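Local coordinates for protein MAR1 Ribonuclease (Caenorhabditis elegans, PDB 2B34) that is probably a hydrolase of the isochorismatase family, perhaps a ribonuclease, whose natural substrate is not established, at residues Thr54-Tyr60 with Thr79-Thr85; Ser40-Asp45 with Thr70-Leu75; Val115-Tyr120 with Gln150-Ala156. One frame throughout, in Å; residues are numbered along the deposited sequence.

Contact 1 of 3, residues Thr54-Tyr60 with Thr79-Thr85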
loop_
_atom_site.group_PDB
_atom_site.type_symbol
_atom_site.label_atom_id
_atom_site.label_comp_id
_atom_site.label_asym_id
_atom_site.label_seq_id
_atom_site.Cartn_x
_atom_site.Cartn_y
_atom_site.Cartn_z
ATOM N N THR A 54 21.550 -13.875 -18.118
ATOM C CA THR A 54 21.469 -14.138 -16.684
ATOM C C THR A 54 22.790 -13.767 -16.018
ATOM O O THR A 54 23.864 -14.050 -16.555
ATOM C CB THR A 54 21.124 -15.620 -16.398
ATOM O OG1 THR A 54 19.906 -15.966 -17.070
ATOM C CG2 THR A 54 20.950 -15.870 -14.900
ATOM N N ILE A 55 22.689 -13.123 -14.856
ATOM C CA ILE A 55 23.836 -12.752 -14.032
ATOM C C ILE A 55 23.621 -13.301 -12.621
ATOM O O ILE A 55 22.550 -13.142 -12.041
ATOM C CB ILE A 55 24.021 -11.200 -13.962
ATOM C CG1 ILE A 55 24.191 -10.581 -15.363
ATOM C CG2 ILE A 55 25.174 -10.817 -13.015
ATOM C CD1 ILE A 55 25.587 -10.748 -15.992
ATOM N N VAL A 56 24.648 -13.946 -12.074
ATOM C CA VAL A 56 24.596 -14.496 -10.723
ATOM C C VAL A 56 25.699 -13.864 -9.874
ATOM O O VAL A 56 26.848 -13.771 -10.310
ATOM C CB VAL A 56 24.763 -16.044 -10.721
ATOM C CG1 VAL A 56 24.577 -16.621 -9.316
ATOM C CG2 VAL A 56 23.789 -16.703 -11.691
ATOM N N THR A 57 25.342 -13.416 -8.671
ATOM C CA THR A 57 26.343 -12.984 -7.695
ATOM C C THR A 57 26.368 -13.907 -6.486
ATOM O O THR A 57 25.346 -14.496 -6.116
ATOM C CB THR A 57 26.132 -11.527 -7.199
ATOM O OG1 THR A 57 24.845 -11.401 -6.574
ATOM C CG2 THR A 57 26.272 -10.524 -8.348
ATOM N N GLU A 58 27.545 -14.020 -5.876
ATOM C CA GLU A 58 27.707 -14.730 -4.613
ATOM C C GLU A 58 28.412 -13.821 -3.606
ATOM O O GLU A 58 29.485 -13.280 -3.889
ATOM C CB GLU A 58 28.487 -16.033 -4.817
ATOM C CG GLU A 58 27.880 -16.957 -5.869
ATOM C CD GLU A 58 28.659 -18.244 -6.074
ATOM O OE1 GLU A 58 29.863 -18.279 -5.755
ATOM O OE2 GLU A 58 28.055 -19.224 -6.566
ATOM N N GLN A 59 27.785 -13.639 -2.447
ATOM C CA GLN A 59 28.343 -12.835 -1.363
ATOM C C GLN A 59 29.356 -13.657 -0.581
ATOM O O GLN A 59 29.036 -14.747 -0.108
ATOM C CB GLN A 59 27.230 -12.343 -0.426
ATOM C CG GLN A 59 27.707 -11.621 0.851
ATOM C CD GLN A 59 28.105 -10.166 0.627
ATOM O OE1 GLN A 59 28.742 -9.551 1.484
ATOM N NE2 GLN A 59 27.720 -9.609 -0.511
ATOM N N TYR A 60 30.571 -13.125 -0.461
ATOM C CA TYR A 60 31.658 -13.753 0.300
ATOM C C TYR A 60 31.579 -15.291 0.309
ATOM O O TYR A 60 31.398 -15.896 1.368
ATOM C CB TYR A 60 31.692 -13.185 1.729
ATOM C CG TYR A 60 32.922 -13.555 2.541
ATOM C CD1 TYR A 60 34.199 -13.155 2.142
ATOM C CD2 TYR A 60 32.802 -14.290 3.721
ATOM C CE1 TYR A 60 35.325 -13.496 2.893
ATOM C CE2 TYR A 60 33.918 -14.630 4.477
ATOM C CZ TYR A 60 35.172 -14.231 4.060
ATOM O OH TYR A 60 36.275 -14.572 4.811
ATOM N N THR A 79 26.703 -18.295 -18.472
ATOM C CA THR A 79 26.273 -17.413 -17.387
ATOM C C THR A 79 27.418 -17.024 -16.449
ATOM O O THR A 79 28.039 -17.891 -15.829
ATOM C CB THR A 79 25.100 -18.032 -16.584
ATOM O OG1 THR A 79 23.961 -18.168 -17.439
ATOM C CG2 THR A 79 24.717 -17.162 -15.386
ATOM N N PRO A 80 27.698 -15.708 -16.345
ATOM C CA PRO A 80 28.698 -15.207 -15.406
ATOM C C PRO A 80 28.249 -15.375 -13.955
ATOM O O PRO A 80 27.066 -15.212 -13.644
ATOM C CB PRO A 80 28.790 -13.712 -15.745
ATOM C CG PRO A 80 28.129 -13.554 -17.064
ATOM C CD PRO A 80 27.082 -14.610 -17.111
ATOM N N ILE A 81 29.199 -15.715 -13.090
ATOM C CA ILE A 81 28.975 -15.761 -11.651
ATOM C C ILE A 81 30.085 -14.961 -10.988
ATOM O O ILE A 81 31.254 -15.348 -11.042
ATOM C CB ILE A 81 28.972 -17.210 -11.094
ATOM C CG1 ILE A 81 27.818 -18.024 -11.694
ATOM C CG2 ILE A 81 28.902 -17.193 -9.558
ATOM C CD1 ILE A 81 27.942 -19.538 -11.499
ATOM N N PHE A 82 29.709 -13.848 -10.362
ATOM C CA PHE A 82 30.675 -12.946 -9.738
ATOM C C PHE A 82 30.599 -12.993 -8.215
ATOM O O PHE A 82 29.510 -13.060 -7.641
ATOM C CB PHE A 82 30.462 -11.506 -10.216
ATOM C CG PHE A 82 30.515 -11.337 -11.714
ATOM C CD1 PHE A 82 31.655 -11.693 -12.434
ATOM C CD2 PHE A 82 29.429 -10.801 -12.402
ATOM C CE1 PHE A 82 31.704 -11.531 -13.821
ATOM C CE2 PHE A 82 29.466 -10.634 -13.784
ATOM C CZ PHE A 82 30.606 -11.001 -14.496
ATOM N N ASP A 83 31.758 -12.955 -7.566
ATOM C CA ASP A 83 31.798 -12.816 -6.113
ATOM C C ASP A 83 31.873 -11.341 -5.718
ATOM O O ASP A 83 32.321 -10.500 -6.500
ATOM C CB ASP A 83 32.955 -13.621 -5.504
ATOM C CG ASP A 83 34.322 -13.096 -5.911
ATOM O OD1 ASP A 83 34.618 -13.049 -7.123
ATOM O OD2 ASP A 83 35.110 -12.746 -5.007
ATOM N N LYS A 84 31.423 -11.036 -4.505
ATOM C CA LYS A 84 31.391 -9.663 -4.009
ATOM C C LYS A 84 31.311 -9.620 -2.487
ATOM O O LYS A 84 30.925 -10.603 -1.845
ATOM C CB LYS A 84 30.208 -8.886 -4.617
ATOM C CG LYS A 84 28.826 -9.488 -4.330
ATOM C CD LYS A 84 27.708 -8.543 -4.750
ATOM C CE LYS A 84 26.321 -9.085 -4.388
ATOM N NZ LYS A 84 26.108 -9.218 -2.918
ATOM N N THR A 85 31.673 -8.469 -1.926
ATOM C CA THR A 85 31.481 -8.184 -0.508
ATOM C C THR A 85 30.494 -7.033 -0.330
ATOM O O THR A 85 29.823 -6.933 0.701
ATOM C CB THR A 85 32.808 -7.844 0.191
ATOM O OG1 THR A 85 33.542 -6.910 -0.611
ATOM C CG2 THR A 85 33.647 -9.105 0.397
HETATM O O HOH W 1 23.118 -16.191 -19.144
#

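Contact 2 of 3, residues Ser40-Asp45 with Thr70-Leu75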
loop_
_atom_site.group_PDB
_atom_site.type_symbol
_atom_site.label_atom_id
_atom_site.label_comp_id
_atom_site.label_asym_id
_atom_site.label_seq_id
_atom_site.Cartn_x
_atom_site.Cartn_y
_atom_site.Cartn_z
ATOM N N SER A 40 12.876 -19.535 -7.952
ATOM C CA SER A 40 14.044 -18.962 -8.638
ATOM C C SER A 40 14.510 -19.863 -9.785
ATOM O O SER A 40 14.924 -19.365 -10.829
ATOM C CB SER A 40 15.199 -18.683 -7.668
ATOM O OG SER A 40 14.835 -17.706 -6.699
ATOM N N ARG A 41 14.432 -21.182 -9.596
ATOM C CA ARG A 41 14.768 -22.137 -10.669
ATOM C C ARG A 41 13.838 -21.996 -11.882
ATOM O O ARG A 41 14.273 -22.164 -13.023
ATOM C CB ARG A 41 14.796 -23.579 -10.136
ATOM C CG ARG A 41 15.107 -24.684 -11.175
ATOM C CD ARG A 41 16.466 -24.518 -11.887
ATOM N NE ARG A 41 16.555 -25.409 -13.046
ATOM C CZ ARG A 41 17.027 -26.655 -13.013
ATOM N NH1 ARG A 41 17.481 -27.173 -11.880
ATOM N NH2 ARG A 41 17.044 -27.389 -14.119
ATOM N N ARG A 42 12.568 -21.669 -11.636
ATOM C CA ARG A 42 11.603 -21.418 -12.719
ATOM C C ARG A 42 12.013 -20.245 -13.606
ATOM O O ARG A 42 11.903 -20.323 -14.836
ATOM C CB ARG A 42 10.193 -21.183 -12.165
ATOM C CG ARG A 42 9.547 -22.421 -11.597
ATOM C CD ARG A 42 8.245 -22.099 -10.883
ATOM N NE ARG A 42 7.610 -23.310 -10.361
ATOM C CZ ARG A 42 6.298 -23.481 -10.243
ATOM N NH1 ARG A 42 5.456 -22.528 -10.624
ATOM N NH2 ARG A 42 5.824 -24.615 -9.757
ATOM N N LEU A 43 12.478 -19.164 -12.978
ATOM C CA LEU A 43 12.925 -17.981 -13.708
ATOM C C LEU A 43 14.228 -18.222 -14.459
ATOM O O LEU A 43 14.385 -17.764 -15.592
ATOM C CB LEU A 43 13.053 -16.781 -12.771
ATOM C CG LEU A 43 11.696 -16.094 -12.616
ATOM C CD1 LEU A 43 11.385 -15.830 -11.173
ATOM C CD2 LEU A 43 11.593 -14.838 -13.480
ATOM N N ILE A 44 15.151 -18.937 -13.817
ATOM C CA ILE A 44 16.404 -19.353 -14.450
ATOM C C ILE A 44 16.141 -20.205 -15.701
ATOM O O ILE A 44 16.752 -19.973 -16.742
ATOM C CB ILE A 44 17.328 -20.079 -13.444
ATOM C CG1 ILE A 44 18.025 -19.055 -12.542
ATOM C CG2 ILE A 44 18.365 -20.932 -14.164
ATOM C CD1 ILE A 44 18.587 -19.636 -11.255
ATOM N N ASP A 45 15.227 -21.172 -15.588
ATOM C CA ASP A 45 14.810 -22.006 -16.718
ATOM C C ASP A 45 14.161 -21.166 -17.816
ATOM O O ASP A 45 14.451 -21.354 -19.000
ATOM C CB ASP A 45 13.815 -23.083 -16.274
ATOM C CG ASP A 45 14.453 -24.188 -15.448
ATOM O OD1 ASP A 45 15.688 -24.382 -15.500
ATOM O OD2 ASP A 45 13.692 -24.882 -14.739
ATOM N N THR A 70 20.961 -26.824 -7.500
ATOM C CA THR A 70 19.790 -26.884 -8.383
ATOM C C THR A 70 19.676 -25.660 -9.295
ATOM O O THR A 70 19.290 -25.785 -10.453
ATOM C CB THR A 70 18.478 -27.034 -7.583
ATOM O OG1 THR A 70 18.653 -28.024 -6.562
ATOM C CG2 THR A 70 17.341 -27.467 -8.495
ATOM N N LEU A 71 20.016 -24.488 -8.763
ATOM C CA LEU A 71 19.951 -23.249 -9.536
ATOM C C LEU A 71 21.024 -23.209 -10.621
ATOM O O LEU A 71 20.755 -22.790 -11.751
ATOM C CB LEU A 71 20.055 -22.020 -8.620
ATOM C CG LEU A 71 18.971 -21.849 -7.543
ATOM C CD1 LEU A 71 19.314 -20.705 -6.616
ATOM C CD2 LEU A 71 17.587 -21.651 -8.142
ATOM N N LYS A 72 22.228 -23.657 -10.270
ATOM C CA LYS A 72 23.347 -23.745 -11.211
ATOM C C LYS A 72 23.069 -24.724 -12.347
ATOM O O LYS A 72 23.488 -24.491 -13.477
ATOM C CB LYS A 72 24.634 -24.141 -10.484
ATOM C CG LYS A 72 25.180 -23.064 -9.565
ATOM C CD LYS A 72 26.506 -23.475 -8.930
ATOM C CE LYS A 72 27.668 -23.319 -9.902
ATOM N NZ LYS A 72 28.971 -23.616 -9.247
ATOM N N GLU A 73 22.354 -25.807 -12.037
ATOM C CA GLU A 73 21.966 -26.824 -13.022
ATOM C C GLU A 73 21.136 -26.248 -14.168
ATOM O O GLU A 73 21.221 -26.724 -15.299
ATOM C CB GLU A 73 21.161 -27.942 -12.356
ATOM C CG GLU A 73 21.962 -28.904 -11.503
ATOM C CD GLU A 73 21.092 -30.002 -10.901
ATOM O OE1 GLU A 73 20.497 -30.797 -11.668
ATOM O OE2 GLU A 73 21.005 -30.069 -9.657
ATOM N N GLY A 74 20.328 -25.235 -13.866
ATOM C CA GLY A 74 19.442 -24.635 -14.864
ATOM C C GLY A 74 20.017 -23.452 -15.624
ATOM O O GLY A 74 19.452 -23.031 -16.637
ATOM N N LEU A 75 21.127 -22.904 -15.134
ATOM C CA LEU A 75 21.714 -21.698 -15.716
ATOM C C LEU A 75 22.037 -21.861 -17.193
ATOM O O LEU A 75 22.548 -22.902 -17.612
ATOM C CB LEU A 75 22.977 -21.278 -14.959
ATOM C CG LEU A 75 22.838 -20.701 -13.551
ATOM C CD1 LEU A 75 24.212 -20.404 -12.993
ATOM C CD2 LEU A 75 21.950 -19.450 -13.526
#

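Contact 3 of 3, residues Val115-Tyr120 with Gln150-Ala156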
loop_
_atom_site.group_PDB
_atom_site.type_symbol
_atom_site.label_atom_id
_atom_site.label_comp_id
_atom_site.label_asym_id
_atom_site.label_seq_id
_atom_site.Cartn_x
_atom_site.Cartn_y
_atom_site.Cartn_z
ATOM N N VAL A 115 19.048 -7.396 -2.256
ATOM C CA VAL A 115 17.981 -7.192 -3.232
ATOM C C VAL A 115 17.549 -5.731 -3.237
ATOM O O VAL A 115 17.378 -5.145 -4.300
ATOM C CB VAL A 115 16.771 -8.139 -2.989
ATOM C CG1 VAL A 115 15.691 -7.926 -4.039
ATOM C CG2 VAL A 115 17.221 -9.601 -2.988
ATOM N N LEU A 116 17.393 -5.152 -2.045
ATOM C CA LEU A 116 17.029 -3.744 -1.905
ATOM C C LEU A 116 18.126 -2.814 -2.428
ATOM O O LEU A 116 17.844 -1.903 -3.206
ATOM C CB LEU A 116 16.681 -3.398 -0.450
ATOM C CG LEU A 116 16.238 -1.956 -0.155
ATOM C CD1 LEU A 116 15.021 -1.563 -0.997
ATOM C CD2 LEU A 116 15.956 -1.758 1.334
ATOM N N GLN A 117 19.365 -3.042 -1.997
ATOM C CA GLN A 117 20.500 -2.224 -2.443
ATOM C C GLN A 117 20.735 -2.347 -3.947
ATOM O O GLN A 117 21.013 -1.349 -4.617
ATOM C CB GLN A 117 21.782 -2.563 -1.672
ATOM C CG GLN A 117 21.752 -2.237 -0.170
ATOM C CD GLN A 117 21.364 -0.797 0.136
ATOM O OE1 GLN A 117 21.759 0.136 -0.568
ATOM N NE2 GLN A 117 20.589 -0.612 1.194
ATOM N N THR A 118 20.619 -3.565 -4.471
ATOM C CA THR A 118 20.702 -3.789 -5.920
ATOM C C THR A 118 19.603 -3.008 -6.628
ATOM O O THR A 118 19.874 -2.289 -7.589
ATOM C CB THR A 118 20.623 -5.295 -6.287
ATOM O OG1 THR A 118 21.709 -5.992 -5.672
ATOM C CG2 THR A 118 20.691 -5.505 -7.798
ATOM N N THR A 119 18.374 -3.153 -6.130
ATOM C CA THR A 119 17.193 -2.454 -6.654
ATOM C C THR A 119 17.414 -0.940 -6.757
ATOM O O THR A 119 17.171 -0.350 -7.811
ATOM C CB THR A 119 15.930 -2.773 -5.797
ATOM O OG1 THR A 119 15.568 -4.148 -5.979
ATOM C CG2 THR A 119 14.747 -1.888 -6.179
ATOM N N TYR A 120 17.883 -0.326 -5.670
ATOM C CA TYR A 120 18.180 1.112 -5.648
ATOM C C TYR A 120 19.243 1.508 -6.669
ATOM O O TYR A 120 19.075 2.489 -7.399
ATOM C CB TYR A 120 18.650 1.559 -4.260
ATOM C CG TYR A 120 17.590 1.677 -3.186
ATOM C CD1 TYR A 120 16.221 1.628 -3.491
ATOM C CD2 TYR A 120 17.963 1.878 -1.853
ATOM C CE1 TYR A 120 15.258 1.751 -2.483
ATOM C CE2 TYR A 120 17.013 2.006 -0.848
ATOM C CZ TYR A 120 15.667 1.945 -1.165
ATOM O OH TYR A 120 14.737 2.079 -0.155
ATOM N N GLN A 150 9.682 -0.662 0.519
ATOM C CA GLN A 150 10.754 0.268 0.151
ATOM C C GLN A 150 11.072 0.186 -1.336
ATOM O O GLN A 150 11.329 1.205 -1.979
ATOM C CB GLN A 150 12.024 -0.004 0.960
ATOM C CG GLN A 150 11.862 0.180 2.454
ATOM C CD GLN A 150 13.031 -0.373 3.247
ATOM O OE1 GLN A 150 14.079 0.260 3.344
ATOM N NE2 GLN A 150 12.846 -1.550 3.836
ATOM N N MET A 151 11.061 -1.032 -1.872
ATOM C CA MET A 151 11.304 -1.249 -3.294
ATOM C C MET A 151 10.260 -0.537 -4.149
ATOM O O MET A 151 10.611 0.162 -5.097
ATOM C CB MET A 151 11.340 -2.743 -3.624
ATOM C CG MET A 151 12.561 -3.472 -3.097
ATOM S SD MET A 151 12.337 -5.258 -3.197
ATOM C CE MET A 151 13.468 -5.823 -1.948
ATOM N N GLU A 152 8.985 -0.699 -3.803
ATOM C CA GLU A 152 7.911 -0.073 -4.578
ATOM C C GLU A 152 7.833 1.444 -4.382
ATOM O O GLU A 152 7.436 2.158 -5.302
ATOM C CB GLU A 152 6.557 -0.752 -4.334
ATOM C CG GLU A 152 5.726 -0.181 -3.198
ATOM C CD GLU A 152 4.409 -0.907 -3.026
ATOM O OE1 GLU A 152 3.777 -1.254 -4.049
ATOM O OE2 GLU A 152 4.010 -1.136 -1.863
ATOM N N GLN A 153 8.207 1.929 -3.196
ATOM C CA GLN A 153 8.324 3.372 -2.946
ATOM C C GLN A 153 9.332 4.003 -3.911
ATOM O O GLN A 153 9.116 5.109 -4.410
ATOM C CB GLN A 153 8.742 3.660 -1.494
ATOM C CG GLN A 153 7.632 3.505 -0.445
ATOM C CD GLN A 153 8.099 3.860 0.969
ATOM O OE1 GLN A 153 8.690 3.038 1.675
ATOM N NE2 GLN A 153 7.822 5.087 1.386
ATOM N N ALA A 154 10.423 3.283 -4.173
ATOM C CA ALA A 154 11.479 3.750 -5.075
ATOM C C ALA A 154 11.133 3.600 -6.561
ATOM O O ALA A 154 11.806 4.172 -7.412
ATOM C CB ALA A 154 12.786 3.041 -4.759
ATOM N N GLY A 155 10.096 2.821 -6.867
ATOM C CA GLY A 155 9.636 2.637 -8.247
ATOM C C GLY A 155 9.864 1.255 -8.838
ATOM O O GLY A 155 9.686 1.052 -10.047
ATOM N N ALA A 156 10.257 0.303 -7.994
ATOM C CA ALA A 156 10.419 -1.083 -8.424
ATOM C C ALA A 156 9.059 -1.740 -8.560
ATOM O O ALA A 156 8.143 -1.436 -7.804
ATOM C CB ALA A 156 11.275 -1.852 -7.442
HETATM O O HOH W 2 15.464 2.105 2.291
HETATM O O HOH W 3 12.158 3.501 -0.873
#

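Contact 1 of 3, residues Thr54-Tyr60 with Thr79-Thr85
V56 and E58 bond in turn to P80, F82 and K84, making a parallel β ladder that adds strand 81-84 as an outermost strand of this chain's sheet in this isochorismatase-family α/β fold. Five backbone hydrogen bonds run along it, from V56 N to P80 O (3.1 Å) through to Y60 N and K84 O, nearly linear at 174°. The β-branched V56, T57 and I81 suit such an extended backbone.

Packing is close where T57 and K84 share a face. K84 turns CG between its backbone N and carbonyl carbon (chi1 59°), runs on extended and bends at its last torsion, bringing CE to 3.5 Å from T57 OG1. Lysine fits here because its aliphatic shank packs while NZ bridges to D21 and bonds to the carbonyls of K86 and F87. D21 also binds T57 OG1, tying both strands to one carboxylate. On the face of V56 and E58, I81 CG2 presses on E58 CD at 3.6 Å; the buried carboxylate is held by H66 and T67.

Contact loosens toward solvent on both faces: beside T57, the partly exposed F82 ring brings CD2 to 4.3 Å from I55 CG2; beyond E58, the exposed D83 rests CB near E58 O and leads its carboxylate away. At the start of the ladder a water takes the place of a direct bond: it accepts from T54 N at 3.0 Å and donates to T79 OG1 at 2.7 Å, the hydroxyl that also binds A76 O.

Contact 2 of 3, residues Ser40-Asp45 with Thr70-Leu75
R41 lays one face of its guanidinium over G74, whose CA stands 3.3 Å above the plane toward the rim of the group. With CG anti to the backbone N (chi1 179°) and a bend at chi2, the side chain enters the hollow between T70, L71, E73 and G74 as a knob into a hole. Glycine suits the floor, since a CB there would run into R41 NE and D45 OD1. In the guanidinium plane, NE makes a straight salt-bridge bond of 2.8 Å to D45 OD1, one helical turn on, which fixes the rotation of the group; NH1 makes only a weak bond to T70 O (2.7 Å), reached obliquely. R48, also on helix 33-49, meets both D45 OD1 and G74 O. A leucine in place of R41 could make neither bond and would probably leave D45 leaning on R48 alone in this cluster, with a gap above G74.

Beneath lies the apolar layer. I44 crosses L71 at about a right angle, CD1 against CD2 at 3.8 Å, while its other branch, CG2, sits 3.3 Å from G74 C and reaches L75 CD2 at 3.9 Å. L71 CD2 in turn tucks 3.5 Å from R41 N. Two nearly parallel helices, their short axes 9.0 Å apart and 11° askew, are what consecutive β-α-β crossovers place side by side on one face of an α/β sheet.

Contact 3 of 3, residues Val115-Tyr120 with Gln150-Ala156
Y120 sets its ring obliquely against the A154 methyl, CE1 to CB 3.6 Å, while Q150 O lies in the ring plane at its edge. L116 CD1, from one turn earlier, lies over one face of the ring, offset toward its rim, and also touches M151 CG at 3.8 Å. Tyrosine suits this partly exposed position because its hydroxyl reaches two waters, which donate to Q150 OE1 and Q150 O, so water-mediated links stand in for direct hydrogen bonds between the helices. Q150 OE1 also binds T159 of the second subunit, and Q150 NE2 is held by F146 O.

Deeper in, flexible M151 stretches out to bring CE to 3.7 Å from V115 CG1. T119 OG1 turns back to V115 O (2.7 Å), which T119 N meets from the opposite face; this leaves CG2, anti to the backbone N, facing A156 CB at 3.7 Å. A Schellman motif ends helix 141-154, with A156 N bonded to M151 O; at its positive phi (111°) G155 would have a CB jammed against the preceding carbonyl, so glycine fits.

Helices 114-124 and 141-154 thus run nearly parallel, with V115, T119 and M151 resting on strand 128-137 and V115 and T119 also on strand 103-109.

Contacts 1 and 2 interleave along the chain: helix 33-49 leads into strand 54-59, and helix 69-74 into strand 81-84. Their centres are 14 Å apart and they touch, L75 CD2 packing on V56 CG2 and T54 CG2, so the helix pair and the edge of the sheet share one apolar layer. Contact 3 follows both in sequence, with its centre about 19 Å from contact 1 and 23 Å from contact 2, across the chain's centre from contact 2. Contact 1 is an outer strand pair of the six-stranded parallel sheet, and contacts 2 and 3 are helix pairs packed on its two sides. Contacts 1 and 3 also touch the second subunit, joining the fold to the four-chain assembly.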